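Local coordinates for protein cytochrome c-554 (Nitrosomonas europaea, PDB 1FT5) that carries electrons through its four covalently bound hemes during ammonia oxidation, accepting them directly from hydroxylamine oxidoreductase, at residues C134-L139 / S144-A149. Numbering follows the deposited sequence.
Sequences CSACHL and SPWKGA. With HEM (protoporphyrin IX containing Fe), chain H.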
loop_
_atom_site.group_PDB
_atom_site.type_symbol
_atom_site.label_atom_id
_atom_site.label_comp_id
_atom_site.label_asym_id
_atom_site.label_seq_id
_atom_site.Cartn_x
_atom_site.Cartn_y
_atom_site.Cartn_z
ATOM N N CYS A 134 -4.018 -6.568 -0.234
ATOM C CA CYS A 134 -3.338 -6.811 -1.497
ATOM C C CYS A 134 -4.294 -7.498 -2.463
ATOM O O CYS A 134 -4.327 -7.159 -3.653
ATOM C CB CYS A 134 -2.130 -7.750 -1.437
ATOM S SG CYS A 134 -0.942 -7.530 -0.045
ATOM N N SER A 135 -5.093 -8.396 -1.880
ATOM C CA SER A 135 -6.032 -9.209 -2.680
ATOM C C SER A 135 -7.114 -8.389 -3.304
ATOM O O SER A 135 -7.544 -8.711 -4.441
ATOM C CB SER A 135 -6.675 -10.260 -1.797
ATOM O OG SER A 135 -5.664 -11.150 -1.295
ATOM N N ALA A 136 -7.604 -7.375 -2.608
ATOM C CA ALA A 136 -8.665 -6.527 -3.159
ATOM C C ALA A 136 -8.280 -5.825 -4.470
ATOM O O ALA A 136 -9.148 -5.416 -5.253
ATOM C CB ALA A 136 -9.085 -5.509 -2.108
ATOM N N CYS A 137 -6.962 -5.670 -4.705
ATOM C CA CYS A 137 -6.509 -5.102 -5.963
ATOM C C CYS A 137 -6.012 -6.250 -6.903
ATOM O O CYS A 137 -6.406 -6.315 -8.076
ATOM C CB CYS A 137 -5.367 -4.150 -5.785
ATOM S SG CYS A 137 -5.924 -2.727 -4.814
ATOM N N HIS A 138 -5.187 -7.151 -6.374
ATOM C CA HIS A 138 -4.535 -8.140 -7.215
ATOM C C HIS A 138 -5.349 -9.373 -7.584
ATOM O O HIS A 138 -5.050 -10.001 -8.601
ATOM C CB HIS A 138 -3.248 -8.589 -6.515
ATOM C CG HIS A 138 -2.144 -7.605 -6.618
ATOM N ND1 HIS A 138 -1.223 -7.666 -7.634
ATOM C CD2 HIS A 138 -1.835 -6.495 -5.872
ATOM C CE1 HIS A 138 -0.398 -6.617 -7.509
ATOM N NE2 HIS A 138 -0.727 -5.891 -6.458
ATOM N N LEU A 139 -6.348 -9.684 -6.789
ATOM C CA LEU A 139 -7.138 -10.913 -7.039
ATOM C C LEU A 139 -8.582 -10.550 -7.275
ATOM O O LEU A 139 -9.486 -11.396 -7.111
ATOM C CB LEU A 139 -7.011 -11.853 -5.818
ATOM C CG LEU A 139 -5.642 -12.482 -5.682
ATOM C CD1 LEU A 139 -5.617 -13.374 -4.354
ATOM C CD2 LEU A 139 -5.324 -13.351 -6.867
ATOM N N SER A 144 -12.155 -15.334 -9.468
ATOM C CA SER A 144 -10.932 -15.438 -8.709
ATOM C C SER A 144 -11.063 -16.290 -7.435
ATOM O O SER A 144 -12.146 -16.443 -6.907
ATOM C CB SER A 144 -10.539 -13.997 -8.269
ATOM O OG SER A 144 -9.545 -14.050 -7.285
ATOM N N PRO A 145 -9.945 -16.849 -6.973
ATOM C CA PRO A 145 -9.921 -17.655 -5.747
ATOM C C PRO A 145 -10.314 -16.801 -4.529
ATOM O O PRO A 145 -10.754 -17.345 -3.509
ATOM C CB PRO A 145 -8.477 -18.115 -5.635
ATOM C CG PRO A 145 -7.697 -17.272 -6.576
ATOM C CD PRO A 145 -8.651 -16.888 -7.665
ATOM N N TRP A 146 -10.142 -15.489 -4.639
ATOM C CA TRP A 146 -10.482 -14.566 -3.574
ATOM C C TRP A 146 -11.975 -14.277 -3.618
ATOM O O TRP A 146 -12.497 -13.720 -4.608
ATOM C CB TRP A 146 -9.667 -13.281 -3.745
ATOM C CG TRP A 146 -9.887 -12.259 -2.633
ATOM C CD1 TRP A 146 -9.600 -12.437 -1.321
ATOM C CD2 TRP A 146 -10.463 -10.953 -2.752
ATOM N NE1 TRP A 146 -9.965 -11.326 -0.602
ATOM C CE2 TRP A 146 -10.502 -10.398 -1.454
ATOM C CE3 TRP A 146 -10.955 -10.182 -3.827
ATOM C CZ2 TRP A 146 -11.018 -9.116 -1.198
ATOM C CZ3 TRP A 146 -11.470 -8.902 -3.569
ATOM C CH2 TRP A 146 -11.496 -8.388 -2.261
ATOM N N LYS A 147 -12.671 -14.600 -2.531
ATOM C CA LYS A 147 -14.112 -14.434 -2.582
ATOM C C LYS A 147 -14.697 -13.060 -2.405
ATOM O O LYS A 147 -15.924 -12.885 -2.473
ATOM C CB LYS A 147 -14.747 -15.462 -1.658
ATOM C CG LYS A 147 -14.634 -16.879 -2.262
ATOM C CD LYS A 147 -14.830 -16.863 -3.821
ATOM C CE LYS A 147 -15.377 -18.180 -4.347
ATOM N NZ LYS A 147 -16.707 -18.068 -5.030
ATOM N N GLY A 148 -13.836 -12.052 -2.233
ATOM C CA GLY A 148 -14.374 -10.700 -2.134
ATOM C C GLY A 148 -14.484 -10.032 -3.504
ATOM O O GLY A 148 -14.915 -8.886 -3.614
ATOM N N ALA A 149 -14.199 -10.772 -4.573
ATOM C CA ALA A 149 -14.175 -10.116 -5.899
ATOM C C ALA A 149 -15.466 -9.527 -6.385
ATOM O O ALA A 149 -16.512 -10.180 -6.292
ATOM C CB ALA A 149 -13.622 -11.098 -6.955
HETATM C CHA HEM H . 1.983 -3.963 -8.700
HETATM C CHB HEM H . 2.514 -6.825 -4.822
HETATM C CHC HEM H . -0.983 -4.242 -2.611
HETATM C CHD HEM H . -2.166 -2.333 -6.942
HETATM C C1A HEM H . 2.478 -4.897 -7.800
HETATM C C2A HEM H . 3.599 -5.766 -8.067
HETATM C C3A HEM H . 3.699 -6.600 -7.003
HETATM C C4A HEM H . 2.687 -6.218 -6.063
HETATM C CMA HEM H . 4.705 -7.777 -6.807
HETATM C CAA HEM H . 4.434 -5.791 -9.269
HETATM C CBA HEM H . 5.596 -4.855 -9.151
HETATM C CGA HEM H . 6.499 -4.757 -10.372
HETATM O O1A HEM H . 6.209 -5.399 -11.433
HETATM O O2A HEM H . 7.480 -4.026 -10.277
HETATM C C1B HEM H . 1.560 -6.392 -3.874
HETATM C C2B HEM H . 1.453 -6.889 -2.536
HETATM C C3B HEM H . 0.537 -6.072 -1.862
HETATM C C4B HEM H . 0.061 -5.113 -2.859
HETATM C CMB HEM H . 2.225 -8.119 -1.977
HETATM C CAB HEM H . 0.057 -6.144 -0.434
HETATM C CBB HEM H . 1.192 -6.206 0.578
HETATM C C1C HEM H . -1.607 -3.531 -3.629
HETATM C C2C HEM H . -2.805 -2.803 -3.366
HETATM C C3C HEM H . -3.212 -2.336 -4.605
HETATM C C4C HEM H . -2.197 -2.725 -5.565
HETATM C CMC HEM H . -3.479 -2.660 -2.011
HETATM C CAC HEM H . -4.506 -1.551 -4.996
HETATM C CBC HEM H . -4.779 -0.233 -4.191
HETATM C C1D HEM H . -1.083 -2.609 -7.802
HETATM C C2D HEM H . -0.940 -2.057 -9.084
HETATM C C3D HEM H . 0.254 -2.434 -9.555
HETATM C C4D HEM H . 0.816 -3.265 -8.536
HETATM C CMD HEM H . -1.980 -1.169 -9.806
HETATM C CAD HEM H . 0.832 -1.959 -10.880
HETATM C CBD HEM H . 1.330 -0.512 -10.943
HETATM C CGD HEM H . 1.647 -0.108 -12.316
HETATM O O1D HEM H . 2.604 -0.611 -12.885
HETATM O O2D HEM H . 0.909 0.723 -12.828
HETATM N NA HEM H . 1.938 -5.190 -6.577
HETATM N NB HEM H . 0.701 -5.296 -4.124
HETATM N NC HEM H . -1.218 -3.482 -4.961
HETATM N ND HEM H . -0.011 -3.367 -7.469
HETATM FE FE HEM H . 0.375 -4.328 -5.776
#
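The chain leaves helix 131-138 at Leu139 and folds back so that 144-149, ending in a type I turn from Trp146 to Ala149, lies against the helix, with the CA atoms of Leu139 and Trp146 6.0 Å apart. Trp146 and Leu139 carry the contact in nearly equal measure. With CG anti to the backbone N (chi1 -177°), the indole is swung over Ser135 and Ala136 and lays one face on them. Ser135 CB sits 3.6 Å from the centroid of the five-membered ring, almost on its normal, and Ala136 CA lies 3.5 Å from CH2 of the six-membered ring; both are CH-pi contacts. Small residues suit these positions because the broad ring can come down close to the backbone. Gly148 N covers the opposite face; glycine suits the place because a CB there would run into CZ2. The ring's NE1 is hydrogen-bonded to Glu132 OE2, and Ser135 OG to Glu131 O.

The helix is that of a c-type CXXCH motif: Cys134 and Cys137 are thioether-linked to heme 4, and His138 NE2 binds its iron at 2.0 Å, with His27 as the other axial ligand. Ser135 and Ala136, between the cysteines, thus carry the indole on the side of the helix turned from this heme. A leucine in place of Trp146 would probably leave Ser135 and Ala136 without their flat cover and Glu132 without its indole N-H partner.

Leu139 CB packs 3.7 Å from Trp146 CB; its apolar chain crosses the tryptophan and also touches Phe166, whose ring stacks with His138. Ser144 OG donates to Leu139 O at 2.7 Å, tilted 20° out of the carbonyl plane. The same small hydroxyl accepts from Trp146 N, making an ST turn, a double role that suits serine.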